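PDB 5AY6: flagellar hook protein FlgE from Caulobacter crescentus CB15, which probably builds, as a polymer of many copies, the curved flagellar hook that acts as a universal joint between the rotary motor and the filament. Local coordinates for residues A[4-9]-A[280-285]; A[198-203]-A[233-238]. One frame throughout, in Å; residues are numbered along the deposited sequence.

Contact 1: A[4-9]-A[280-285]; sequences TTRVGV and QIDLAS
The guanidinium of Arg6 has the side-chain amide of Gln280 laid over one face, the two planes 25° apart, while Asp282 stands at its edge. Gln280 NE2 sits over the centre of that face, 3.3 Å from Arg6 CZ. Both long chains leave the backbone with CG anti to N and run on extended side by side, so the amide and guanidinium end level with each other. Arg6 NH2 donates within its own plane to Asp282 OD2 at 3.2 Å, a salt bridge that reaches this oxygen from above the carboxylate plane. The second oxygen, Asp282 OD1, accepts from Ala284 N in an Asx turn, which helps fix the carboxylate. An alanine in place of Asp282 would probably leave Arg6 without this charge partner and loosen the turn into Ala284.

Beneath these groups the backbones pair as parallel strands. Val7 N donates to Gln280 O, Val7 O accepts from Asp282 N at 2.7 Å, nearly along the C=O axis, and Val9 N closes the ladder on Asp282 O. A water bridges Asp282 O and Val9 O and accepts from Ser285 N. On the other face of the sheet Val7 CG2 packs against Ile281 CG1 at 3.7 Å; farther along, Leu283 CD2 touches Val9 CB at 3.6 Å.

This parallel pair is central in a mixed four-stranded sheet: strand 242-245 flanks 277-291, strand 298-304 flanks 6-12, both antiparallel, and the Val7 and Val9 side chains pack onto strand 167-174 of a second sheet.

Contact 2: A[198-203]-A[233-238]; sequences AELRAK and SLFGTT
Leu200 and Leu234 carry this buried contact of apolar side chains, crossing at about a right angle. CB of Leu200 points from strand 195-202 toward the loop, and CG, anti to the carbonyl carbon (chi1 -78°), places CD1 against the ring of Phe235. Leu234 takes the other common arrangement, CG anti to the backbone N (chi1 -177°), and its two methyls divide the strand between them. Leu234 CD1 rests 4.0 Å from Leu200 CG and equally close to the backbone N of Leu200, whereas Leu234 CD2 reaches back to Ala198 CB at 4.1 Å. Phe235, with CG anti to its carbonyl carbon (chi1 -55°), swings its ring back to the strand, and CE1 meets Leu200 CD1 obliquely at 3.6 Å. Leu200 thus touches both loop residues, its CD1 lying near Leu234 CG as well.

The loop reaches this shape through two overlapping turns, a type I turn over Ser233 to Gly236 and a type II' turn over Phe235 to Thr238. Phe235 O takes two donors from Thr238: its backbone N, and the hydroxyl OG1 at 2.6 Å, which arrives on a lone pair in the carbonyl plane.

Leu234 also packs on Leu185 of strand 180-189 and Ile220 of strand 214-222. The arrangement is that of a hydrophobic core beneath an antiparallel sheet, closed by the loop that leads out of strand 228-230, within the part of the hook protein assigned to the FlaE D2 family.

Contact 1 and contact 2 lie with their centres 13 Å apart, and the apolar side of contact 1 meets contact 2. Phe235 joins them: its CE1 packs 3.6 Å from Ile281 CB, and its CE2 lies 3.8 Å from Leu283 CD1, so one ring touches side chains of both contacts. The approach of Ile281 CD1 to Leu200 CD1, 4.2 Å, is a direct but looser side-chain touch between strands 277-291 and 195-202. Along the chain contact 2 is nested inside the long loop closed by contact 1, whose parallel pairing returns the end of the fragment to its start. Through these side chains the mixed sheet meets the antiparallel sheet that runs from strand 167-174 to strand 228-230.

Contact 1: A[4-9]-A[280-285]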
loop_
_atom_site.group_PDB
_atom_site.type_symbol
_atom_site.label_atom_id
_atom_site.label_comp_id
_atom_site.label_asym_id
_atom_site.label_seq_id
_atom_site.Cartn_x
_atom_site.Cartn_y
_atom_site.Cartn_z
ATOM N N THR A 4 -22.549 1.740 18.057
ATOM C CA THR A 4 -21.511 2.734 17.798
ATOM C C THR A 4 -21.736 3.483 16.488
ATOM O O THR A 4 -21.928 2.875 15.435
ATOM C CB THR A 4 -20.121 2.085 17.766
ATOM O OG1 THR A 4 -19.909 1.355 18.979
ATOM C CG2 THR A 4 -19.038 3.149 17.616
ATOM N N THR A 5 -21.696 4.809 16.559
ATOM C CA THR A 5 -21.926 5.638 15.385
ATOM C C THR A 5 -20.758 6.578 15.093
ATOM O O THR A 5 -20.659 7.132 14.003
ATOM C CB THR A 5 -23.206 6.472 15.546
ATOM O OG1 THR A 5 -23.103 7.271 16.732
ATOM C CG2 THR A 5 -24.421 5.562 15.668
ATOM N N ARG A 6 -19.880 6.773 16.070
ATOM C CA ARG A 6 -18.745 7.663 15.871
ATOM C C ARG A 6 -17.562 7.267 16.734
ATOM O O ARG A 6 -17.708 7.047 17.936
ATOM C CB ARG A 6 -19.136 9.114 16.168
ATOM C CG ARG A 6 -18.003 10.103 15.957
ATOM C CD ARG A 6 -18.475 11.547 16.091
ATOM N NE ARG A 6 -17.371 12.487 15.916
ATOM C CZ ARG A 6 -17.521 13.782 15.644
ATOM N NH1 ARG A 6 -18.735 14.299 15.521
ATOM N NH2 ARG A 6 -16.455 14.562 15.506
ATOM N N VAL A 7 -16.390 7.181 16.115
ATOM C CA VAL A 7 -15.167 6.877 16.843
ATOM C C VAL A 7 -14.102 7.924 16.560
ATOM O O VAL A 7 -13.990 8.432 15.446
ATOM C CB VAL A 7 -14.612 5.470 16.501
ATOM C CG1 VAL A 7 -15.667 4.403 16.754
ATOM C CG2 VAL A 7 -14.140 5.407 15.067
ATOM N N GLY A 8 -13.341 8.269 17.592
ATOM C CA GLY A 8 -12.233 9.187 17.441
ATOM C C GLY A 8 -10.947 8.440 17.717
ATOM O O GLY A 8 -10.795 7.821 18.771
ATOM N N VAL A 9 -10.022 8.475 16.766
ATOM C CA VAL A 9 -8.751 7.801 16.961
ATOM C C VAL A 9 -7.712 8.786 17.452
ATOM O O VAL A 9 -7.443 9.795 16.802
ATOM C CB VAL A 9 -8.242 7.131 15.677
ATOM C CG1 VAL A 9 -6.815 6.651 15.874
ATOM C CG2 VAL A 9 -9.149 5.970 15.283
ATOM N N GLN A 280 -18.973 7.085 11.684
ATOM C CA GLN A 280 -18.016 8.147 11.445
ATOM C C GLN A 280 -16.700 7.788 12.130
ATOM O O GLN A 280 -16.688 7.380 13.291
ATOM C CB GLN A 280 -18.540 9.489 11.959
ATOM C CG GLN A 280 -17.508 10.595 11.895
ATOM C CD GLN A 280 -18.077 11.951 12.237
ATOM O OE1 GLN A 280 -19.294 12.121 12.325
ATOM N NE2 GLN A 280 -17.199 12.931 12.423
ATOM N N ILE A 281 -15.596 7.926 11.408
ATOM C CA ILE A 281 -14.289 7.641 11.983
ATOM C C ILE A 281 -13.432 8.892 11.917
ATOM O O ILE A 281 -12.957 9.287 10.853
ATOM C CB ILE A 281 -13.597 6.468 11.265
ATOM C CG1 ILE A 281 -14.446 5.204 11.425
ATOM C CG2 ILE A 281 -12.188 6.257 11.820
ATOM C CD1 ILE A 281 -13.945 4.016 10.644
ATOM N N ASP A 282 -13.259 9.517 13.076
ATOM C CA ASP A 282 -12.610 10.814 13.182
ATOM C C ASP A 282 -11.118 10.651 13.466
ATOM O O ASP A 282 -10.722 10.237 14.557
ATOM C CB ASP A 282 -13.302 11.633 14.282
ATOM C CG ASP A 282 -12.909 13.099 14.270
ATOM O OD1 ASP A 282 -12.212 13.535 13.324
ATOM O OD2 ASP A 282 -13.319 13.824 15.205
ATOM N N LEU A 283 -10.290 10.969 12.474
ATOM C CA LEU A 283 -8.841 10.890 12.631
ATOM C C LEU A 283 -8.189 12.262 12.813
ATOM O O LEU A 283 -6.966 12.374 12.724
ATOM C CB LEU A 283 -8.204 10.196 11.421
ATOM C CG LEU A 283 -8.705 8.821 10.982
ATOM C CD1 LEU A 283 -7.857 8.300 9.832
ATOM C CD2 LEU A 283 -8.698 7.831 12.135
ATOM N N ALA A 284 -8.985 13.302 13.065
ATOM C CA ALA A 284 -8.448 14.667 13.073
ATOM C C ALA A 284 -9.029 15.601 14.135
ATOM O O ALA A 284 -9.123 16.811 13.915
ATOM C CB ALA A 284 -8.640 15.297 11.699
ATOM N N SER A 285 -9.403 15.062 15.286
ATOM C CA SER A 285 -9.941 15.899 16.354
ATOM C C SER A 285 -8.887 16.873 16.889
ATOM O O SER A 285 -7.683 16.658 16.729
ATOM C CB SER A 285 -10.479 15.031 17.486
ATOM O OG SER A 285 -9.420 14.359 18.143
HETATM O O HOH W 1 -9.637 11.988 16.364
#

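Contact 2: A[198-203]-A[233-238]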
loop_
_atom_site.group_PDB
_atom_site.type_symbol
_atom_site.label_atom_id
_atom_site.label_comp_id
_atom_site.label_asym_id
_atom_site.label_seq_id
_atom_site.Cartn_x
_atom_site.Cartn_y
_atom_site.Cartn_z
ATOM N N ALA A 198 -2.702 2.018 4.309
ATOM C CA ALA A 198 -3.667 1.698 5.355
ATOM C C ALA A 198 -4.786 0.785 4.878
ATOM O O ALA A 198 -5.176 0.815 3.711
ATOM C CB ALA A 198 -4.256 2.980 5.922
ATOM N N GLU A 199 -5.285 -0.039 5.792
ATOM C CA GLU A 199 -6.487 -0.824 5.547
ATOM C C GLU A 199 -7.413 -0.734 6.746
ATOM O O GLU A 199 -6.965 -0.724 7.894
ATOM C CB GLU A 199 -6.149 -2.295 5.263
ATOM C CG GLU A 199 -5.236 -2.503 4.069
ATOM C CD GLU A 199 -4.750 -3.936 3.926
ATOM O OE1 GLU A 199 -5.509 -4.879 4.247
ATOM O OE2 GLU A 199 -3.600 -4.113 3.484
ATOM N N LEU A 200 -8.706 -0.648 6.471
ATOM C CA LEU A 200 -9.713 -0.863 7.492
ATOM C C LEU A 200 -10.241 -2.278 7.300
ATOM O O LEU A 200 -10.446 -2.712 6.171
ATOM C CB LEU A 200 -10.832 0.171 7.392
ATOM C CG LEU A 200 -10.488 1.550 7.965
ATOM C CD1 LEU A 200 -11.539 2.567 7.552
ATOM C CD2 LEU A 200 -10.371 1.478 9.477
ATOM N N ARG A 201 -10.439 -3.004 8.393
ATOM C CA ARG A 201 -10.845 -4.397 8.288
ATOM C C ARG A 201 -11.644 -4.848 9.499
ATOM O O ARG A 201 -11.362 -4.452 10.629
ATOM C CB ARG A 201 -9.614 -5.300 8.112
ATOM C CG ARG A 201 -8.620 -5.227 9.272
ATOM C CD ARG A 201 -7.332 -6.003 8.988
ATOM N NE ARG A 201 -6.463 -6.058 10.163
ATOM C CZ ARG A 201 -6.622 -6.921 11.162
ATOM N NH1 ARG A 201 -7.620 -7.793 11.127
ATOM N NH2 ARG A 201 -5.790 -6.913 12.199
ATOM N N ALA A 202 -12.651 -5.675 9.245
ATOM C CA ALA A 202 -13.369 -6.371 10.299
ATOM C C ALA A 202 -12.649 -7.680 10.573
ATOM O O ALA A 202 -11.723 -8.040 9.850
ATOM C CB ALA A 202 -14.815 -6.624 9.895
ATOM N N LYS A 203 -13.067 -8.385 11.615
ATOM C CA LYS A 203 -12.520 -9.706 11.898
ATOM C C LYS A 203 -12.811 -10.633 10.721
ATOM O O LYS A 203 -13.923 -10.621 10.184
ATOM C CB LYS A 203 -13.110 -10.263 13.197
ATOM C CG LYS A 203 -12.680 -11.688 13.532
ATOM C CD LYS A 203 -13.023 -12.056 14.970
ATOM C CE LYS A 203 -12.578 -13.477 15.297
ATOM N NZ LYS A 203 -12.602 -13.753 16.760
ATOM N N SER A 233 -8.290 7.288 -0.467
ATOM C CA SER A 233 -9.600 6.682 -0.673
ATOM C C SER A 233 -9.991 5.744 0.461
ATOM O O SER A 233 -10.880 4.911 0.298
ATOM C CB SER A 233 -9.622 5.918 -1.990
ATOM O OG SER A 233 -8.734 4.819 -1.926
ATOM N N LEU A 234 -9.327 5.875 1.607
ATOM C CA LEU A 234 -9.588 4.990 2.735
ATOM C C LEU A 234 -11.050 5.070 3.170
ATOM O O LEU A 234 -11.659 4.057 3.514
ATOM C CB LEU A 234 -8.667 5.326 3.912
ATOM C CG LEU A 234 -8.791 4.426 5.145
ATOM C CD1 LEU A 234 -8.507 2.964 4.802
ATOM C CD2 LEU A 234 -7.868 4.912 6.251
ATOM N N PHE A 235 -11.605 6.280 3.158
ATOM C CA PHE A 235 -13.017 6.474 3.472
ATOM C C PHE A 235 -13.787 6.905 2.228
ATOM O O PHE A 235 -14.807 7.586 2.326
ATOM C CB PHE A 235 -13.203 7.515 4.582
ATOM C CG PHE A 235 -12.429 7.218 5.841
ATOM C CD1 PHE A 235 -12.922 6.323 6.779
ATOM C CD2 PHE A 235 -11.224 7.849 6.092
ATOM C CE1 PHE A 235 -12.218 6.055 7.935
ATOM C CE2 PHE A 235 -10.517 7.587 7.250
ATOM C CZ PHE A 235 -11.011 6.690 8.169
ATOM N N GLY A 236 -13.290 6.511 1.060
ATOM C CA GLY A 236 -13.898 6.924 -0.192
ATOM C C GLY A 236 -13.873 8.434 -0.341
ATOM O O GLY A 236 -12.816 9.055 -0.243
ATOM N N THR A 237 -15.040 9.027 -0.576
ATOM C CA THR A 237 -15.152 10.477 -0.675
ATOM C C THR A 237 -16.065 11.031 0.409
ATOM O O THR A 237 -16.534 12.164 0.310
ATOM C CB THR A 237 -15.704 10.915 -2.044
ATOM O OG1 THR A 237 -16.976 10.297 -2.255
ATOM C CG2 THR A 237 -14.752 10.510 -3.167
ATOM N N THR A 238 -16.323 10.224 1.435
ATOM C CA THR A 238 -17.239 10.606 2.502
ATOM C C THR A 238 -16.755 11.846 3.230
ATOM O O THR A 238 -15.554 12.037 3.407
ATOM C CB THR A 238 -17.419 9.479 3.538
ATOM O OG1 THR A 238 -16.137 9.089 4.045
ATOM C CG2 THR A 238 -18.105 8.272 2.911
#